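Agglutinin (Narcissus pseudonarcissus, PDB 3DZW) binds mannose and alpha-1,3-linked mannobiose, as a plant agglutinin of the monocot mannose-binding lectin family, probably recognising mannose-rich glycans. Local coordinates at residues Asp1-Tyr5 against Phe15-Gly19; Met25-Leu31 against Arg50-Leu54; Ser58-Leu62 against Ser75-Asn81. All coordinates share one frame; numbering follows the deposited sequence. Where two conformers were deposited one is given.

Interaction 1 of 3, residues Asp1-Tyr5 against Phe15-Gly19; sequences DNILY and FLNNG
In the beta-prism II fold of this lectin, the N-terminal residues Asp-1 and Asn-2 run against Leu-16 to Asn-18 at a seam between two sheets: strand 3-5 pairs with strand 84-88, whereas strand 15-18 edges another sheet. The main bond is a backbone one, Asn-17 N to Asp-1 O at 2.9 Å and fairly straight (161°). Asp-1 N, the chain's own amino group, bonds Asn-17 OD1 weakly at 3.2 Å; one water that accepts from it at 3.1 Å donates in turn to Asn-17 O, and a second water accepts from it too. Asparagine suits this place because its short amide folds back: with CG between backbone N and carbonyl carbon (chi1 66°), OD1 swings round to the terminus although CB points away from it. On the inner side Leu-16 supplies the apolar part, its CD1 lying 4.2 Å from Leu-4 CB. At the other end the Asn-2 and Asn-18 amides stand steeply to each other, planes 74° apart, each bonded elsewhere: Asn-2 to Asn-2 of the second subunit, Asn-18 to Leu-88 O. What joins them directly is packing, with Asn-2 CB 4.0 Å from Asn-18 ND2.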
loop_
_atom_site.group_PDB
_atom_site.type_symbol
_atom_site.label_atom_id
_atom_site.label_comp_id
_atom_site.label_asym_id
_atom_site.label_seq_id
_atom_site.Cartn_x
_atom_site.Cartn_y
_atom_site.Cartn_z
ATOM N N ASP A 1 -0.087 -4.611 5.768
ATOM C CA ASP A 1 0.479 -5.838 5.173
ATOM C C ASP A 1 -0.618 -6.800 4.761
ATOM O O ASP A 1 -1.589 -6.971 5.482
ATOM C CB ASP A 1 1.392 -6.549 6.175
ATOM C CG ASP A 1 2.603 -5.722 6.565
ATOM O OD1 ASP A 1 3.554 -6.308 7.125
ATOM O OD2 ASP A 1 2.612 -4.497 6.308
ATOM N N ASN A 2 -0.453 -7.437 3.596
ATOM C CA ASN A 2 -1.433 -8.429 3.113
ATOM C C ASN A 2 -0.944 -9.882 3.281
ATOM O O ASN A 2 -1.678 -10.822 2.946
ATOM C CB ASN A 2 -1.841 -8.169 1.632
ATOM C CG ASN A 2 -0.662 -8.251 0.655
ATOM O OD1 ASN A 2 0.502 -8.139 1.048
ATOM N ND2 ASN A 2 -0.971 -8.419 -0.625
ATOM N N ILE A 3 0.294 -10.062 3.811
ATOM C CA ILE A 3 0.878 -11.409 3.990
ATOM C C ILE A 3 1.444 -11.673 5.380
ATOM O O ILE A 3 2.117 -10.801 5.981
ATOM C CB ILE A 3 2.050 -11.662 2.970
ATOM C CG1 ILE A 3 1.591 -11.464 1.537
ATOM C CG2 ILE A 3 2.667 -13.080 3.163
ATOM C CD1 ILE A 3 2.733 -11.652 0.499
ATOM N N LEU A 4 1.146 -12.869 5.907
ATOM C CA LEU A 4 1.690 -13.331 7.157
ATOM C C LEU A 4 2.638 -14.474 6.736
ATOM O O LEU A 4 2.184 -15.538 6.280
ATOM C CB LEU A 4 0.620 -13.821 8.128
ATOM C CG LEU A 4 1.144 -14.269 9.523
ATOM C CD1 LEU A 4 1.774 -13.098 10.261
ATOM C CD2 LEU A 4 0.046 -14.900 10.369
ATOM N N TYR A 5 3.949 -14.230 6.845
ATOM C CA TYR A 5 4.974 -15.219 6.432
ATOM C C TYR A 5 5.200 -16.293 7.471
ATOM O O TYR A 5 4.985 -16.062 8.665
ATOM C CB TYR A 5 6.311 -14.510 6.125
ATOM C CG TYR A 5 6.274 -13.587 4.916
ATOM C CD1 TYR A 5 5.912 -12.252 5.042
ATOM C CD2 TYR A 5 6.621 -14.057 3.649
ATOM C CE1 TYR A 5 5.883 -11.399 3.918
ATOM C CE2 TYR A 5 6.590 -13.216 2.524
ATOM C CZ TYR A 5 6.227 -11.896 2.669
ATOM O OH TYR A 5 6.202 -11.072 1.564
ATOM N N PHE A 15 -3.290 -7.363 12.616
ATOM C CA PHE A 15 -4.071 -7.769 11.476
ATOM C C PHE A 15 -3.398 -7.651 10.150
ATOM O O PHE A 15 -2.311 -7.050 10.019
ATOM C CB PHE A 15 -5.258 -6.792 11.407
ATOM C CG PHE A 15 -4.810 -5.315 11.272
ATOM C CD1 PHE A 15 -4.493 -4.553 12.413
ATOM C CD2 PHE A 15 -4.663 -4.715 10.009
ATOM C CE1 PHE A 15 -4.057 -3.223 12.292
ATOM C CE2 PHE A 15 -4.228 -3.382 9.889
ATOM C CZ PHE A 15 -3.930 -2.641 11.035
ATOM N N LEU A 16 -4.059 -8.233 9.138
ATOM C CA LEU A 16 -3.661 -8.116 7.761
ATOM C C LEU A 16 -4.726 -7.259 7.136
ATOM O O LEU A 16 -5.888 -7.290 7.584
ATOM C CB LEU A 16 -3.618 -9.461 7.040
ATOM C CG LEU A 16 -2.653 -10.539 7.514
ATOM C CD1 LEU A 16 -2.779 -11.789 6.606
ATOM C CD2 LEU A 16 -1.243 -10.035 7.522
ATOM N N ASN A 17 -4.368 -6.463 6.133
ATOM C CA ASN A 17 -5.370 -5.616 5.433
ATOM C C ASN A 17 -5.137 -5.567 3.935
ATOM O O ASN A 17 -4.006 -5.760 3.456
ATOM C CB ASN A 17 -5.428 -4.174 5.995
ATOM C CG ASN A 17 -4.146 -3.389 5.753
ATOM O OD1 ASN A 17 -3.117 -3.648 6.366
ATOM N ND2 ASN A 17 -4.230 -2.379 4.887
ATOM N N ASN A 18 -6.208 -5.315 3.193
ATOM C CA ASN A 18 -6.136 -5.223 1.751
ATOM C C ASN A 18 -7.384 -4.510 1.264
ATOM O O ASN A 18 -8.459 -5.103 1.163
ATOM C CB ASN A 18 -5.985 -6.628 1.132
ATOM C CG ASN A 18 -5.551 -6.595 -0.342
ATOM O OD1 ASN A 18 -5.733 -5.610 -1.036
ATOM N ND2 ASN A 18 -4.968 -7.710 -0.811
ATOM N N GLY A 19 -7.244 -3.211 1.000
ATOM C CA GLY A 19 -8.363 -2.392 0.557
ATOM C C GLY A 19 -9.398 -2.273 1.661
ATOM O O GLY A 19 -9.097 -1.818 2.761
HETATM O O HOH W 1 -1.652 -4.907 8.260
HETATM O O HOH W 2 -1.678 -4.195 3.182
#

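Interaction 2 of 3, residues Met25-Leu31 against Arg50-Leu54. With MAN (alpha-D-mannopyranose), chain D; MAN (alpha-D-mannopyranose), chain B.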
loop_
_atom_site.group_PDB
_atom_site.type_symbol
_atom_site.label_atom_id
_atom_site.label_comp_id
_atom_site.label_asym_id
_atom_site.label_seq_id
_atom_site.Cartn_x
_atom_site.Cartn_y
_atom_site.Cartn_z
ATOM N N MET A 25 -6.757 -10.710 14.482
ATOM C CA MET A 25 -6.651 -11.568 15.641
ATOM C C MET A 25 -7.140 -10.685 16.794
ATOM O O MET A 25 -6.348 -9.954 17.423
ATOM C CB MET A 25 -5.212 -12.016 15.834
ATOM C CG MET A 25 -4.897 -12.943 17.067
ATOM S SD MET A 25 -5.618 -14.600 17.053
ATOM C CE MET A 25 -7.339 -14.276 17.478
ATOM N N GLN A 26 -8.446 -10.740 17.060
ATOM C CA GLN A 26 -9.075 -9.895 18.099
ATOM C C GLN A 26 -8.667 -10.246 19.515
ATOM O O GLN A 26 -8.279 -11.389 19.807
ATOM C CB GLN A 26 -10.618 -9.949 17.976
ATOM C CG GLN A 26 -11.143 -9.399 16.646
ATOM C CD GLN A 26 -12.663 -9.347 16.561
ATOM O OE1 GLN A 26 -13.219 -8.617 15.731
ATOM N NE2 GLN A 26 -13.348 -10.106 17.431
ATOM N N GLU A 27 -8.767 -9.250 20.404
ATOM C CA GLU A 27 -8.418 -9.427 21.811
ATOM C C GLU A 27 -9.309 -10.478 22.496
ATOM O O GLU A 27 -8.874 -11.119 23.458
ATOM C CB GLU A 27 -8.488 -8.086 22.563
ATOM C CG GLU A 27 -7.461 -7.053 22.074
ATOM C CD GLU A 27 -7.503 -5.748 22.856
ATOM O OE1 GLU A 27 -8.383 -5.596 23.735
ATOM O OE2 GLU A 27 -6.649 -4.872 22.587
ATOM N N ASP A 28 -10.549 -10.661 21.994
ATOM C CA ASP A 28 -11.479 -11.672 22.564
ATOM C C ASP A 28 -11.186 -13.122 22.049
ATOM O O ASP A 28 -12.003 -14.027 22.240
ATOM C CB ASP A 28 -12.963 -11.295 22.307
ATOM C CG ASP A 28 -13.381 -11.433 20.821
ATOM O OD1 ASP A 28 -12.516 -11.672 19.958
ATOM O OD2 ASP A 28 -14.593 -11.302 20.537
ATOM N N CYS A 29 -10.021 -13.299 21.388
ATOM C CA CYS A 29 -9.545 -14.635 20.823
ATOM C C CYS A 29 -10.280 -15.144 19.550
ATOM O O CYS A 29 -10.051 -16.271 19.121
ATOM C CB CYS A 29 -9.518 -15.740 21.920
ATOM S SG CYS A 29 -8.236 -15.501 23.095
ATOM N N ASN A 30 -11.129 -14.307 18.947
ATOM C CA ASN A 30 -11.811 -14.687 17.752
ATOM C C ASN A 30 -11.033 -14.096 16.568
ATOM O O ASN A 30 -10.704 -12.907 16.563
ATOM C CB ASN A 30 -13.262 -14.178 17.764
ATOM C CG ASN A 30 -14.187 -14.924 16.741
ATOM O OD1 ASN A 30 -13.839 -15.994 16.215
ATOM N ND2 ASN A 30 -15.375 -14.362 16.502
ATOM N N LEU A 31 -10.689 -14.957 15.601
ATOM C CA LEU A 31 -9.977 -14.552 14.376
ATOM C C LEU A 31 -11.044 -14.321 13.363
ATOM O O LEU A 31 -11.739 -15.259 12.969
ATOM C CB LEU A 31 -9.017 -15.645 13.931
ATOM C CG LEU A 31 -8.251 -15.460 12.610
ATOM C CD1 LEU A 31 -7.377 -14.231 12.631
ATOM C CD2 LEU A 31 -7.415 -16.717 12.319
ATOM N N ARG A 50 -8.657 -14.839 26.691
ATOM C CA ARG A 50 -8.319 -13.457 26.440
ATOM C C ARG A 50 -6.883 -13.352 25.896
ATOM O O ARG A 50 -5.995 -14.077 26.339
ATOM C CB ARG A 50 -8.424 -12.672 27.738
ATOM C CG ARG A 50 -8.735 -11.177 27.596
ATOM C CD ARG A 50 -10.254 -10.951 27.339
ATOM N NE ARG A 50 -10.633 -9.516 27.378
ATOM C CZ ARG A 50 -10.810 -8.716 26.308
ATOM N NH1 ARG A 50 -10.678 -9.181 25.073
ATOM N NH2 ARG A 50 -11.147 -7.441 26.488
ATOM N N ARG A 51 -6.673 -12.455 24.932
ATOM C CA ARG A 51 -5.325 -12.216 24.316
ATOM C C ARG A 51 -4.615 -13.472 23.699
ATOM O O ARG A 51 -3.562 -13.915 24.184
ATOM C CB ARG A 51 -4.380 -11.521 25.321
ATOM C CG ARG A 51 -4.859 -10.137 25.757
ATOM C CD ARG A 51 -3.822 -9.421 26.623
ATOM N NE ARG A 51 -2.543 -9.226 25.909
ATOM C CZ ARG A 51 -2.271 -8.208 25.068
ATOM N NH1 ARG A 51 -1.077 -8.140 24.483
ATOM N NH2 ARG A 51 -3.185 -7.264 24.801
ATOM N N CYS A 52 -5.206 -14.004 22.635
ATOM C CA CYS A 52 -4.652 -15.131 21.911
ATOM C C CYS A 52 -3.784 -14.587 20.785
ATOM O O CYS A 52 -3.874 -13.402 20.462
ATOM C CB CYS A 52 -5.760 -15.988 21.325
ATOM S SG CYS A 52 -6.829 -16.845 22.538
ATOM N N HIS A 53 -2.931 -15.440 20.186
ATOM C CA HIS A 53 -2.094 -15.004 19.048
ATOM C C HIS A 53 -2.201 -16.009 17.894
ATOM O O HIS A 53 -2.492 -17.189 18.113
ATOM C CB HIS A 53 -0.616 -14.781 19.453
ATOM C CG HIS A 53 0.151 -16.045 19.727
ATOM N ND1 HIS A 53 0.204 -16.630 20.972
ATOM C CD2 HIS A 53 0.920 -16.815 18.916
ATOM C CE1 HIS A 53 0.964 -17.712 20.917
ATOM N NE2 HIS A 53 1.407 -17.847 19.679
ATOM N N LEU A 54 -1.986 -15.518 16.666
ATOM C CA LEU A 54 -2.045 -16.341 15.452
ATOM C C LEU A 54 -0.651 -16.615 14.944
ATOM O O LEU A 54 0.161 -15.697 14.848
ATOM C CB LEU A 54 -2.845 -15.622 14.369
ATOM C CG LEU A 54 -2.987 -16.320 13.014
ATOM C CD1 LEU A 54 -3.751 -17.624 13.156
ATOM C CD2 LEU A 54 -3.674 -15.401 12.007
HETATM C C1 MAN D . -18.263 -12.466 17.979
HETATM C C2 MAN D . -17.233 -11.297 18.234
HETATM C C3 MAN D . -17.441 -10.191 17.210
HETATM C C4 MAN D . -17.398 -10.770 15.771
HETATM C C5 MAN D . -18.387 -11.945 15.557
HETATM C C6 MAN D . -18.180 -12.597 14.203
HETATM O O1 MAN D . -19.583 -12.401 18.701
HETATM O O2 MAN D . -15.915 -11.789 18.180
HETATM O O3 MAN D . -16.447 -9.203 17.406
HETATM O O4 MAN D . -17.700 -9.765 14.840
HETATM O O5 MAN D . -18.250 -12.967 16.545
HETATM O O6 MAN D . -19.019 -13.733 14.105
HETATM C C1 MAN B . -17.033 -7.905 17.658
HETATM C C2 MAN B . -15.946 -6.839 17.539
HETATM C C3 MAN B . -14.988 -6.891 18.722
HETATM C C4 MAN B . -15.758 -6.855 20.024
HETATM C C5 MAN B . -16.825 -7.949 20.039
HETATM C C6 MAN B . -17.653 -7.908 21.323
HETATM O O2 MAN B . -16.538 -5.561 17.472
HETATM O O3 MAN B . -14.096 -5.793 18.671
HETATM O O4 MAN B . -14.851 -7.042 21.079
HETATM O O5 MAN B . -17.695 -7.803 18.920
HETATM O O6 MAN B . -18.418 -9.088 21.413
HETATM O O HOH W 3 -6.116 -11.929 21.179
#
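Cys-29 and Cys-52 are joined by a disulfide (SG to SG 2.0 Å, chi3 89°); Cys-29 lies between Asp-28 and Asn-30 in a mannose-binding turn, whose signature Gln-x-Asp-x-Asn-x-Val-x-Tyr begins at Gln-26. Three side chains of the turn bond one mannose of the bound disaccharide. Its O2 hydroxyl donates to Asp-28 OD2 at 2.7 Å and accepts an almost straight bond (170°) from Asn-30 ND2 at 3.1 Å. Gln-26 NE2 reaches the same sugar's O3 at 3.2 Å, and its O2 more weakly. The axial O2 of mannose is thus read by a carboxylate that accepts and amides that donate. Tyr-34 and, from the third subunit, Asp-37 and Lys-38 hold the disaccharide as well.

A second shell sets these groups. Asp-28 CG sits between its backbone N and carbonyl carbon (chi1 71°), which folds the carboxylate back over the turn. There Gln-26 NE2 (3.1 Å) and Asn-30 N bond OD1 from opposite faces of the carboxylate, the latter closing an Asx turn, so the carboxylate is held against rotation. Tyr-34 OH, besides bonding the sugar, holds Gln-26 OE1.

Farther out, Arg-51 N donates to Glu-27 O at 3.0 Å, and a water donates to both Gln-26 O and Cys-52 O. Met-25, bent beyond CG, lays SD 4.0 Å from Leu-54 CB, while Leu-31 crosses Leu-54 at about a right angle. The site therefore lies in the turn between strands 21-25 and 31-35, pinned to the start of strand 53-56, with Val-64 of strand 62-65 packing against Met-25, Cys-52 and Leu-54.

Interaction 3 of 3, residues Ser58-Leu62 against Ser75-Asn81; sequences SDGNL and SNTGGEN. With MAN (alpha-D-mannopyranose), chain E.
The amide of Asn-61 meets Thr-77 through one face: Thr-77 N donates to Asn-61 OD1 at 3.1 Å from above the carbonyl plane (61° out of it). At its other end ND2 turns to the sugar, giving a weak bond to mannose O2 and an ordinary one to a water that donates to Asn-76 OD1. The Asp-59 carboxylate is likewise met from above, Asn-61 N reaching OD1 at 3.2 Å in an Asx turn, while OD2 accepts from mannose O2 at 2.5 Å. Gln-57 also binds OD1; the two donors there probably keep OD2 facing the sugar.

The backbone beneath is tied by small hydroxyls. Thr-77 OG1 donates to Gly-60 O at 2.6 Å and accepts from Ser-75 OG, which itself accepts from Leu-62 N at 3.0 Å. Gly-60 suits its place in having no side chain, since its backbone turns at positive phi (94°) with Thr-77 O close by. Farther along, Gly-79 N bonds Asp-59 O at 2.7 Å. The contact thus joins the turn between strands 53-56 and 62-65 to the connection leaving strand 71-74 for strand 84-88, with Ile-96 of strand 94-103 and Trp-102 of the second subunit packing on Leu-62, Ser-75 and Thr-77.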
loop_
_atom_site.group_PDB
_atom_site.type_symbol
_atom_site.label_atom_id
_atom_site.label_comp_id
_atom_site.label_asym_id
_atom_site.label_seq_id
_atom_site.Cartn_x
_atom_site.Cartn_y
_atom_site.Cartn_z
ATOM N N SER A 58 6.268 -22.980 10.285
ATOM C CA SER A 58 7.182 -23.485 9.253
ATOM C C SER A 58 6.790 -24.888 8.746
ATOM O O SER A 58 7.333 -25.356 7.745
ATOM C CB SER A 58 8.627 -23.492 9.772
ATOM O OG SER A 58 8.755 -24.293 10.934
ATOM N N ASP A 59 5.857 -25.556 9.449
ATOM C CA ASP A 59 5.383 -26.882 9.033
ATOM C C ASP A 59 4.137 -26.730 8.100
ATOM O O ASP A 59 3.597 -27.716 7.609
ATOM C CB ASP A 59 5.106 -27.836 10.249
ATOM C CG ASP A 59 3.920 -27.379 11.142
ATOM O OD1 ASP A 59 3.426 -26.248 10.990
ATOM O OD2 ASP A 59 3.496 -28.194 12.011
ATOM N N GLY A 60 3.702 -25.466 7.873
ATOM C CA GLY A 60 2.564 -25.162 6.989
ATOM C C GLY A 60 1.207 -25.033 7.672
ATOM O O GLY A 60 0.204 -24.756 7.008
ATOM N N ASN A 61 1.173 -25.202 8.996
ATOM C CA ASN A 61 -0.060 -25.137 9.745
ATOM C C ASN A 61 -0.312 -23.710 10.277
ATOM O O ASN A 61 0.613 -23.062 10.778
ATOM C CB ASN A 61 -0.003 -26.160 10.903
ATOM C CG ASN A 61 -1.413 -26.642 11.378
ATOM O OD1 ASN A 61 -2.438 -26.383 10.737
ATOM N ND2 ASN A 61 -1.431 -27.390 12.479
ATOM N N LEU A 62 -1.558 -23.220 10.128
ATOM C CA LEU A 62 -1.968 -21.886 10.630
ATOM C C LEU A 62 -2.694 -22.161 11.921
ATOM O O LEU A 62 -3.724 -22.816 11.904
ATOM C CB LEU A 62 -2.860 -21.169 9.626
ATOM C CG LEU A 62 -3.340 -19.743 9.964
ATOM C CD1 LEU A 62 -2.167 -18.780 10.090
ATOM C CD2 LEU A 62 -4.325 -19.245 8.910
ATOM N N SER A 75 -5.693 -24.843 10.898
ATOM C CA SER A 75 -6.086 -25.143 9.522
ATOM C C SER A 75 -5.887 -26.638 9.171
ATOM O O SER A 75 -6.398 -27.119 8.134
ATOM C CB SER A 75 -5.307 -24.247 8.534
ATOM O OG SER A 75 -3.897 -24.407 8.674
ATOM N N ASN A 76 -5.159 -27.366 10.037
ATOM C CA ASN A 76 -4.874 -28.796 9.837
ATOM C C ASN A 76 -4.079 -29.045 8.541
ATOM O O ASN A 76 -4.349 -30.006 7.805
ATOM C CB ASN A 76 -6.175 -29.645 9.860
ATOM C CG ASN A 76 -6.930 -29.551 11.194
ATOM O OD1 ASN A 76 -6.322 -29.463 12.276
ATOM N ND2 ASN A 76 -8.253 -29.600 11.123
ATOM N N THR A 77 -3.096 -28.170 8.276
ATOM C CA THR A 77 -2.252 -28.268 7.073
ATOM C C THR A 77 -0.760 -28.442 7.413
ATOM O O THR A 77 0.121 -28.034 6.636
ATOM C CB THR A 77 -2.446 -27.028 6.147
ATOM O OG1 THR A 77 -2.183 -25.821 6.885
ATOM C CG2 THR A 77 -3.852 -26.985 5.612
ATOM N N GLY A 78 -0.481 -29.054 8.570
ATOM C CA GLY A 78 0.894 -29.301 9.000
ATOM C C GLY A 78 1.492 -30.423 8.169
ATOM O O GLY A 78 0.834 -31.430 7.915
ATOM N N GLY A 79 2.735 -30.246 7.736
ATOM C CA GLY A 79 3.403 -31.248 6.918
ATOM C C GLY A 79 4.900 -31.050 6.848
ATOM O O GLY A 79 5.564 -30.923 7.876
ATOM N N GLU A 80 5.435 -31.028 5.625
ATOM C CA GLU A 80 6.869 -30.867 5.414
ATOM C C GLU A 80 7.366 -29.490 5.849
ATOM O O GLU A 80 6.678 -28.473 5.650
ATOM C CB GLU A 80 7.242 -31.117 3.927
ATOM C CG GLU A 80 6.604 -30.126 2.904
ATOM C CD GLU A 80 7.036 -30.400 1.454
ATOM O OE1 GLU A 80 7.850 -31.324 1.232
ATOM O OE2 GLU A 80 6.561 -29.684 0.544
ATOM N N ASN A 81 8.557 -29.465 6.448
ATOM C CA ASN A 81 9.167 -28.239 6.882
ATOM C C ASN A 81 9.567 -27.433 5.667
ATOM O O ASN A 81 10.101 -27.989 4.706
ATOM C CB ASN A 81 10.397 -28.526 7.730
ATOM C CG ASN A 81 11.051 -27.257 8.271
ATOM O OD1 ASN A 81 12.271 -27.134 8.280
ATOM N ND2 ASN A 81 10.238 -26.305 8.692
HETATM C C1 MAN E . 0.193 -29.840 14.300
HETATM C C2 MAN E . 1.504 -28.981 14.623
HETATM C C3 MAN E . 1.496 -28.358 16.004
HETATM C C4 MAN E . 0.153 -27.689 16.290
HETATM C C5 MAN E . -1.024 -28.672 16.145
HETATM C C6 MAN E . -2.354 -27.971 16.351
HETATM O O1 MAN E . 0.322 -31.349 14.271
HETATM O O2 MAN E . 1.597 -27.976 13.655
HETATM O O3 MAN E . 2.527 -27.392 16.080
HETATM O O4 MAN E . 0.150 -27.152 17.599
HETATM O O5 MAN E . -1.086 -29.271 14.858
HETATM O O6 MAN E . -3.412 -28.863 16.024
HETATM O O HOH W 4 -3.760 -29.307 13.359
#

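From the N terminus, interaction 1 closes a loop through strand 8-10, setting strand 3-5 beside the edge of the sheet that holds strands 15-18 to 38-42. Interaction 2 follows, tying the turn after strand 21-25 to the start of strand 53-56, and interaction 3 then fastens the turn before strand 62-65 to the chain beyond strand 71-74. The three come in series, with no nesting or crossing. They meet in the core through Leu-54: its CD2 lies 4.1 Å from Leu-4 CD2 and its CD1 3.6 Å from Leu-62 CD1. Interactions 2 and 3 each carry a mannose site, whereas interactions 1 and 3 both touch the second subunit.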